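Local coordinates for protein dihydropyrimidinase (Brevibacillus agri, PDB 3SFW) that probably hydrolyses the cyclic amide bond of dihydropyrimidines to N-carbamoyl-beta-amino acids at a two-zinc centre, at residues Glu164-Thr169 / Ile225-Leu230; Arg247-Ala252 / Trp257-Glu262; Leu309-Ser314 / Ala373-Met378. All coordinates share one frame; numbering follows the deposited sequence.

How the contacts relate
Read from the N terminus, the three contacts come in series along the chain, each closing before the next opens, so none nests in or crosses another. Contact 1 closes a mainly helical excursion of 55 residues and pairs helix 163-176 with helix 214-230. Contact 2 is local: only four residues separate its segments, on helix 243-254 and strand 258-263. Contact 3 spans 58 residues and sets strand 311-312 against helix 361-376. Contacts 1 and 2 touch where I225 CG2 lies 3.7 Å from A252 CB. Contacts 2 and 3 meet on neighbouring strands of one parallel sheet, with G261 O 2.8 Å from Q310 N, a probable hydrogen bond.

Contact 1 of 3, residues Glu164-Thr169 / Ile225-Leu230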
loop_
_atom_site.group_PDB
_atom_site.type_symbol
_atom_site.label_atom_id
_atom_site.label_comp_id
_atom_site.label_asym_id
_atom_site.label_seq_id
_atom_site.Cartn_x
_atom_site.Cartn_y
_atom_site.Cartn_z
ATOM N N GLU A 164 21.378 15.596 -7.751
ATOM C CA GLU A 164 22.374 16.311 -6.935
ATOM C C GLU A 164 21.881 17.712 -6.506
ATOM O O GLU A 164 21.950 18.071 -5.301
ATOM C CB GLU A 164 23.711 16.397 -7.709
ATOM C CG GLU A 164 24.742 17.279 -7.012
ATOM C CD GLU A 164 26.084 17.378 -7.785
ATOM O OE1 GLU A 164 27.025 17.962 -7.218
ATOM O OE2 GLU A 164 26.203 16.877 -8.926
ATOM N N THR A 165 21.321 18.474 -7.438
ATOM C CA THR A 165 20.798 19.788 -7.090
ATOM C C THR A 165 19.647 19.688 -6.093
ATOM O O THR A 165 19.588 20.442 -5.110
ATOM C CB THR A 165 20.399 20.565 -8.344
ATOM O OG1 THR A 165 21.595 20.890 -9.057
ATOM C CG2 THR A 165 19.694 21.840 -7.985
ATOM N N LEU A 166 18.732 18.761 -6.337
ATOM C CA LEU A 166 17.534 18.690 -5.492
ATOM C C LEU A 166 17.927 18.221 -4.100
ATOM O O LEU A 166 17.495 18.791 -3.097
ATOM C CB LEU A 166 16.462 17.770 -6.137
ATOM C CG LEU A 166 15.268 17.436 -5.215
ATOM C CD1 LEU A 166 14.561 18.748 -4.780
ATOM C CD2 LEU A 166 14.290 16.507 -5.960
ATOM N N PHE A 167 18.818 17.242 -3.992
ATOM C CA PHE A 167 19.173 16.740 -2.646
ATOM C C PHE A 167 19.961 17.787 -1.819
ATOM O O PHE A 167 19.649 18.031 -0.652
ATOM C CB PHE A 167 20.009 15.464 -2.773
ATOM C CG PHE A 167 20.219 14.753 -1.470
ATOM C CD1 PHE A 167 21.496 14.380 -1.086
ATOM C CD2 PHE A 167 19.138 14.425 -0.639
ATOM C CE1 PHE A 167 21.704 13.683 0.124
ATOM C CE2 PHE A 167 19.324 13.743 0.559
ATOM C CZ PHE A 167 20.620 13.326 0.927
ATOM N N LYS A 168 20.955 18.407 -2.444
ATOM C CA LYS A 168 21.692 19.507 -1.810
ATOM C C LYS A 168 20.777 20.657 -1.388
ATOM O O LYS A 168 20.942 21.212 -0.288
ATOM C CB LYS A 168 22.781 20.000 -2.762
ATOM C CG LYS A 168 23.931 19.012 -2.858
ATOM C CD LYS A 168 24.998 19.585 -3.803
ATOM C CE LYS A 168 26.286 18.788 -3.709
ATOM N NZ LYS A 168 27.350 19.477 -4.534
ATOM N N THR A 169 19.776 20.967 -2.223
ATOM C CA THR A 169 18.891 22.084 -1.933
ATOM C C THR A 169 18.023 21.723 -0.728
ATOM O O THR A 169 17.816 22.549 0.188
ATOM C CB THR A 169 18.033 22.442 -3.132
ATOM O OG1 THR A 169 18.880 22.837 -4.205
ATOM C CG2 THR A 169 17.046 23.586 -2.803
ATOM N N ILE A 225 10.108 12.855 -2.892
ATOM C CA ILE A 225 9.711 12.473 -1.542
ATOM C C ILE A 225 10.826 11.666 -0.850
ATOM O O ILE A 225 11.175 11.947 0.291
ATOM C CB ILE A 225 8.411 11.627 -1.571
ATOM C CG1 ILE A 225 7.222 12.561 -1.734
ATOM C CG2 ILE A 225 8.327 10.731 -0.308
ATOM C CD1 ILE A 225 5.933 11.844 -2.126
ATOM N N ALA A 226 11.455 10.749 -1.573
ATOM C CA ALA A 226 12.526 9.945 -0.996
ATOM C C ALA A 226 13.724 10.817 -0.596
ATOM O O ALA A 226 14.319 10.634 0.486
ATOM C CB ALA A 226 13.000 8.871 -2.015
ATOM N N LEU A 227 14.076 11.763 -1.454
ATOM C CA LEU A 227 15.227 12.622 -1.182
ATOM C C LEU A 227 14.894 13.544 -0.015
ATOM O O LEU A 227 15.745 13.815 0.830
ATOM C CB LEU A 227 15.538 13.470 -2.441
ATOM C CG LEU A 227 16.631 12.889 -3.363
ATOM C CD1 LEU A 227 16.347 11.425 -3.737
ATOM C CD2 LEU A 227 16.736 13.760 -4.597
ATOM N N THR A 228 13.640 13.966 0.086
ATOM C CA THR A 228 13.197 14.746 1.248
ATOM C C THR A 228 13.330 13.944 2.556
ATOM O O THR A 228 13.845 14.465 3.522
ATOM C CB THR A 228 11.725 15.257 1.107
ATOM O OG1 THR A 228 11.656 16.106 -0.040
ATOM C CG2 THR A 228 11.306 16.046 2.328
ATOM N N ALA A 229 12.859 12.689 2.586
ATOM C CA ALA A 229 13.037 11.861 3.768
ATOM C C ALA A 229 14.529 11.664 4.124
ATOM O O ALA A 229 14.886 11.754 5.283
ATOM C CB ALA A 229 12.361 10.469 3.539
ATOM N N LEU A 230 15.362 11.409 3.117
ATOM C CA LEU A 230 16.856 11.216 3.271
ATOM C C LEU A 230 17.554 12.493 3.785
ATOM O O LEU A 230 18.554 12.419 4.512
ATOM C CB LEU A 230 17.451 10.836 1.915
ATOM C CG LEU A 230 17.177 9.355 1.518
ATOM C CD1 LEU A 230 17.383 9.138 0.010
ATOM C CD2 LEU A 230 18.103 8.466 2.299
#
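The ring of F167 turns its edge to helix 214-230: L227 O lies near the ring plane, 3.6 Å from F167 CE2, while L230 CB comes in obliquely at 3.7 Å from the same CE2. Two neighbouring edge carbons thus share the work, since F167 CD2 also meets L227 CG at 4.0 Å. With its CG anti to the backbone N (chi1 -170°), F167 swings the ring's far end closer to the partner helix than its CB alone would suggest. Beside it, L166 CD2 meets L227 CD2 at 3.9 Å, so the L227 side chain touches both residues. The two segments pack as neighbouring helices of the TIM-barrel amidohydrolase fold, their axes 9.4 Å apart at a crossing angle of -38°; no hydrogen bond joins them, and the 211 Å² they bury rests mainly on apolar side chains, with L227 O at the ring edge. An alanine at F167 would remove the ring, and L227 and L230 would probably lose the surface they pack on, leaving a gap between the helices. On the inner side L166 also rests on V180 and V182 of strand 180-182, whereas L227 packs on V189 of a second subunit and L230 on P213 of that subunit.

Contact 2 of 3, residues Arg247-Ala252 / Trp257-Glu262. With ACT (acetate ion), chain C.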
loop_
_atom_site.group_PDB
_atom_site.type_symbol
_atom_site.label_atom_id
_atom_site.label_comp_id
_atom_site.label_asym_id
_atom_site.label_seq_id
_atom_site.Cartn_x
_atom_site.Cartn_y
_atom_site.Cartn_z
ATOM N N ARG A 247 -1.331 9.149 -4.366
ATOM C CA ARG A 247 -1.034 7.939 -3.568
ATOM C C ARG A 247 0.337 8.028 -2.886
ATOM O O ARG A 247 0.498 7.590 -1.758
ATOM C CB ARG A 247 -1.052 6.672 -4.479
ATOM C CG ARG A 247 -2.438 6.399 -5.006
ATOM C CD ARG A 247 -2.401 5.453 -6.221
ATOM N NE ARG A 247 -3.709 5.402 -6.857
ATOM C CZ ARG A 247 -3.915 4.941 -8.089
ATOM N NH1 ARG A 247 -2.885 4.503 -8.803
ATOM N NH2 ARG A 247 -5.135 4.930 -8.610
ATOM N N ARG A 248 1.334 8.530 -3.610
ATOM C CA ARG A 248 2.695 8.636 -3.085
ATOM C C ARG A 248 2.781 9.672 -1.953
ATOM O O ARG A 248 3.450 9.449 -0.922
ATOM C CB ARG A 248 3.671 8.990 -4.189
ATOM C CG ARG A 248 3.977 7.790 -5.135
ATOM C CD ARG A 248 4.548 8.299 -6.377
ATOM N NE ARG A 248 4.739 7.257 -7.416
ATOM C CZ ARG A 248 5.846 6.516 -7.572
ATOM N NH1 ARG A 248 6.825 6.521 -6.663
ATOM N NH2 ARG A 248 6.010 5.843 -8.705
ATOM N N ILE A 249 2.067 10.770 -2.123
ATOM C CA ILE A 249 2.041 11.834 -1.096
ATOM C C ILE A 249 1.324 11.293 0.133
ATOM O O ILE A 249 1.794 11.458 1.271
ATOM C CB ILE A 249 1.371 13.121 -1.621
ATOM C CG1 ILE A 249 2.321 13.798 -2.614
ATOM C CG2 ILE A 249 1.099 14.144 -0.464
ATOM C CD1 ILE A 249 1.623 14.868 -3.516
ATOM N N ALA A 250 0.206 10.585 -0.095
ATOM C CA ALA A 250 -0.506 9.985 1.070
ATOM C C ALA A 250 0.340 8.974 1.832
ATOM O O ALA A 250 0.335 8.986 3.088
ATOM C CB ALA A 250 -1.849 9.359 0.640
ATOM N N GLU A 251 1.069 8.120 1.115
ATOM C CA GLU A 251 1.986 7.159 1.793
ATOM C C GLU A 251 3.074 7.875 2.575
ATOM O O GLU A 251 3.385 7.476 3.715
ATOM C CB GLU A 251 2.749 6.273 0.796
ATOM C CG GLU A 251 1.996 5.515 -0.197
ATOM C CD GLU A 251 2.949 4.988 -1.295
ATOM O OE1 GLU A 251 4.183 4.780 -0.975
ATOM O OE2 GLU A 251 2.455 4.818 -2.454
ATOM N N ALA A 252 3.679 8.919 1.971
ATOM C CA ALA A 252 4.726 9.692 2.660
ATOM C C ALA A 252 4.167 10.330 3.948
ATOM O O ALA A 252 4.797 10.265 5.009
ATOM C CB ALA A 252 5.276 10.801 1.744
ATOM N N TRP A 257 6.341 11.935 7.296
ATOM C CA TRP A 257 7.235 12.859 6.627
ATOM C C TRP A 257 6.558 14.189 6.347
ATOM O O TRP A 257 5.319 14.281 6.264
ATOM C CB TRP A 257 7.817 12.266 5.363
ATOM C CG TRP A 257 8.556 10.970 5.654
ATOM C CD1 TRP A 257 9.052 10.563 6.864
ATOM C CD2 TRP A 257 8.866 9.946 4.729
ATOM N NE1 TRP A 257 9.696 9.352 6.735
ATOM C CE2 TRP A 257 9.624 8.966 5.425
ATOM C CE3 TRP A 257 8.726 9.825 3.342
ATOM C CZ2 TRP A 257 10.147 7.841 4.796
ATOM C CZ3 TRP A 257 9.269 8.720 2.716
ATOM C CH2 TRP A 257 9.967 7.734 3.440
ATOM N N ASN A 258 7.375 15.242 6.259
ATOM C CA ASN A 258 6.835 16.604 6.098
ATOM C C ASN A 258 6.700 16.951 4.613
ATOM O O ASN A 258 7.545 17.630 4.017
ATOM C CB ASN A 258 7.712 17.583 6.890
ATOM C CG ASN A 258 7.683 17.245 8.392
ATOM O OD1 ASN A 258 6.606 16.941 8.922
ATOM N ND2 ASN A 258 8.844 17.019 8.975
ATOM N N VAL A 259 5.700 16.304 4.008
ATOM C CA VAL A 259 5.440 16.397 2.584
ATOM C C VAL A 259 4.040 16.980 2.435
ATOM O O VAL A 259 3.062 16.445 3.000
ATOM C CB VAL A 259 5.495 15.002 1.918
ATOM C CG1 VAL A 259 5.013 15.083 0.416
ATOM C CG2 VAL A 259 6.948 14.430 2.038
ATOM N N TYR A 260 3.956 18.068 1.658
ATOM C CA TYR A 260 2.690 18.782 1.411
ATOM C C TYR A 260 2.429 18.803 -0.068
ATOM O O TYR A 260 3.352 18.663 -0.854
ATOM C CB TYR A 260 2.819 20.263 1.879
ATOM C CG TYR A 260 3.275 20.309 3.316
ATOM C CD1 TYR A 260 4.623 20.489 3.626
ATOM C CD2 TYR A 260 2.403 19.991 4.351
ATOM C CE1 TYR A 260 5.089 20.419 4.932
ATOM C CE2 TYR A 260 2.857 19.974 5.673
ATOM C CZ TYR A 260 4.214 20.200 5.941
ATOM O OH TYR A 260 4.689 20.186 7.236
ATOM N N GLY A 261 1.147 18.945 -0.446
ATOM C CA GLY A 261 0.774 18.978 -1.872
ATOM C C GLY A 261 -0.247 20.049 -2.210
ATOM O O GLY A 261 -1.150 20.366 -1.416
ATOM N N GLU A 262 -0.110 20.565 -3.434
ATOM C CA GLU A 262 -0.974 21.586 -3.987
ATOM C C GLU A 262 -1.700 20.966 -5.182
ATOM O O GLU A 262 -1.106 20.175 -5.921
ATOM C CB GLU A 262 -0.052 22.668 -4.550
ATOM C CG GLU A 262 -0.734 23.841 -5.250
ATOM C CD GLU A 262 0.354 24.705 -5.916
ATOM O OE1 GLU A 262 0.715 24.410 -7.096
ATOM O OE2 GLU A 262 0.893 25.600 -5.223
HETATM C C ACT C . -7.138 6.374 -5.815
HETATM O O ACT C . -7.444 5.928 -6.947
HETATM O OXT ACT C . -8.054 6.569 -4.923
HETATM C CH3 ACT C . -5.745 6.678 -5.571
#
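A252 O receives the N-H of W257 across the turn between helix and strand, with W257 N to A252 O measuring 3.2 Å. The N-H...O angle of 151° and a donor tilted 31° from the carbonyl plane describe a long, somewhat bent bond. The same residue also offers its methyl: A252 CB touches W257 CE3 at 3.9 Å and V259 CG2 at 4.0 Å, bridging the indole and V259. W257 holds CG beside its backbone N (chi1 -57°), which brings the six-membered part of the indole against that methyl. Deeper in, I249 CG2 meets V259 CG1 at 4.1 Å as the two branched side chains slant past each other. G261 has no side chain, and a CB modelled there would come tightly against I249 CD1, so the helix can lie close at this point. At the far end of the helix segment an acetate, probably from the crystallisation liquor, is modelled beside R247, but it sits too close to the side chain for its position to be trusted. Helix and strand are successive elements of the beta-alpha-beta unit 234-237, 243-254, 258-263, a right-handed crossover in TIM barrels; I249 also packs on V237 of the first strand, while helix 214-230 flanks the contact, T221 meeting I249 and I225 meeting both A252 and W257.

Contact 3 of 3, residues Leu309-Ser314 / Ala373-Met378; sequences LQTVGS and AKLFGM
T311 and L375 make the close part of this small contact, T311 CG2 reaching L375 CD1 at 3.9 Å as the two side chains slant across each other. Q310 adds a looser touch through its CB, 4.3 Å from the same L375 CD1. One methyl therefore serves both residues, and the segments bury just 97 Å² between them; even the nearest CA atoms, those of T311 and L375, are 9.2 Å apart. L375 keeps CG anti to its carbonyl carbon (chi1 -75°), a setting that, with chi2 171°, places CD1 against T311 CG2. In the TIM-barrel fold of the amidohydrolases this is a helix-to-strand layer contact, with strand 311-312 beside 258-263 in the parallel sheet and helix 361-376 packed against it. T311 turns its other branch to polar use, its OG1 hydrogen-bonding Y236 OH. Away from the close pair the helix finishes in a Schellman motif: G377 has positive phi (74°), M378 N bonds A373 O at 2.8 Å, and the G377 N to K374 O bond is weak at 3.5 Å. On the partly exposed side, K374 packs on A13 of the third subunit and makes a cation-pi contact with F379.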
loop_
_atom_site.group_PDB
_atom_site.type_symbol
_atom_site.label_atom_id
_atom_site.label_comp_id
_atom_site.label_asym_id
_atom_site.label_seq_id
_atom_site.Cartn_x
_atom_site.Cartn_y
_atom_site.Cartn_z
ATOM N N LEU A 309 -3.852 16.580 0.253
ATOM C CA LEU A 309 -3.405 17.844 -0.396
ATOM C C LEU A 309 -3.905 19.000 0.434
ATOM O O LEU A 309 -5.017 18.898 1.031
ATOM C CB LEU A 309 -4.038 17.980 -1.795
ATOM C CG LEU A 309 -3.564 16.835 -2.733
ATOM C CD1 LEU A 309 -4.300 17.041 -4.064
ATOM C CD2 LEU A 309 -2.005 16.862 -2.970
ATOM N N GLN A 310 -3.072 20.035 0.590
ATOM C CA GLN A 310 -3.390 21.121 1.575
ATOM C C GLN A 310 -3.766 22.473 0.946
ATOM O O GLN A 310 -4.337 23.334 1.626
ATOM C CB GLN A 310 -2.239 21.326 2.567
ATOM C CG GLN A 310 -1.963 20.111 3.481
ATOM C CD GLN A 310 -1.285 18.960 2.713
ATOM O OE1 GLN A 310 -1.661 17.778 2.851
ATOM N NE2 GLN A 310 -0.348 19.301 1.872
ATOM N N THR A 311 -3.436 22.678 -0.329
ATOM C CA THR A 311 -3.581 24.025 -0.941
ATOM C C THR A 311 -4.052 23.929 -2.396
ATOM O O THR A 311 -3.898 22.894 -3.074
ATOM C CB THR A 311 -2.243 24.812 -0.979
ATOM O OG1 THR A 311 -1.301 24.060 -1.790
ATOM C CG2 THR A 311 -1.687 25.005 0.447
ATOM N N VAL A 312 -4.596 25.049 -2.881
ATOM C CA VAL A 312 -4.892 25.168 -4.327
ATOM C C VAL A 312 -4.249 26.450 -4.840
ATOM O O VAL A 312 -4.509 27.555 -4.323
ATOM C CB VAL A 312 -6.403 25.206 -4.610
ATOM C CG1 VAL A 312 -6.647 25.473 -6.147
ATOM C CG2 VAL A 312 -7.065 23.903 -4.197
ATOM N N GLY A 313 -3.373 26.298 -5.829
ATOM C CA GLY A 313 -2.794 27.446 -6.498
ATOM C C GLY A 313 -3.266 27.429 -7.947
ATOM O O GLY A 313 -3.857 26.443 -8.393
ATOM N N SER A 314 -3.015 28.503 -8.692
ATOM C CA SER A 314 -3.520 28.560 -10.093
ATOM C C SER A 314 -2.498 28.020 -11.114
ATOM O O SER A 314 -2.912 27.475 -12.147
ATOM C CB SER A 314 -3.893 30.010 -10.494
ATOM O OG SER A 314 -2.747 30.842 -10.376
ATOM N N ALA A 373 -1.023 30.590 3.678
ATOM C CA ALA A 373 -0.221 31.546 4.479
ATOM C C ALA A 373 0.709 30.799 5.436
ATOM O O ALA A 373 1.851 31.183 5.644
ATOM C CB ALA A 373 -1.155 32.499 5.299
ATOM N N LYS A 374 0.200 29.737 6.034
ATOM C CA LYS A 374 0.961 29.013 7.026
ATOM C C LYS A 374 2.204 28.278 6.405
ATOM O O LYS A 374 3.333 28.388 6.904
ATOM C CB LYS A 374 0.027 28.021 7.715
ATOM C CG LYS A 374 -0.913 28.744 8.717
ATOM C CD LYS A 374 -1.990 27.813 9.207
ATOM C CE LYS A 374 -2.768 28.503 10.370
ATOM N NZ LYS A 374 -3.699 27.457 10.867
ATOM N N LEU A 375 2.007 27.639 5.260
ATOM C CA LEU A 375 3.101 26.893 4.635
ATOM C C LEU A 375 4.137 27.857 4.062
ATOM O O LEU A 375 5.281 27.486 3.909
ATOM C CB LEU A 375 2.574 25.995 3.500
ATOM C CG LEU A 375 1.850 24.758 4.053
ATOM C CD1 LEU A 375 1.120 23.948 2.906
ATOM C CD2 LEU A 375 2.872 23.877 4.796
ATOM N N PHE A 376 3.692 29.058 3.669
ATOM C CA PHE A 376 4.585 30.030 3.009
ATOM C C PHE A 376 4.994 31.210 3.899
ATOM O O PHE A 376 5.624 32.156 3.438
ATOM C CB PHE A 376 3.944 30.493 1.688
ATOM C CG PHE A 376 3.983 29.403 0.645
ATOM C CD1 PHE A 376 5.205 29.029 0.090
ATOM C CD2 PHE A 376 2.848 28.639 0.357
ATOM C CE1 PHE A 376 5.283 27.947 -0.815
ATOM C CE2 PHE A 376 2.898 27.606 -0.597
ATOM C CZ PHE A 376 4.130 27.196 -1.119
ATOM N N GLY A 377 4.750 31.083 5.197
ATOM C CA GLY A 377 5.407 32.028 6.167
ATOM C C GLY A 377 4.790 33.421 6.145
ATOM O O GLY A 377 5.486 34.438 6.338
ATOM N N MET A 378 3.479 33.480 5.897
ATOM C CA MET A 378 2.763 34.770 5.784
ATOM C C MET A 378 1.686 34.841 6.855
ATOM O O MET A 378 0.890 35.727 6.832
ATOM C CB MET A 378 2.050 34.883 4.387
ATOM C CG MET A 378 3.050 34.903 3.183
ATOM S SD MET A 378 2.272 34.416 1.584
ATOM C CE MET A 378 1.382 35.909 1.228
#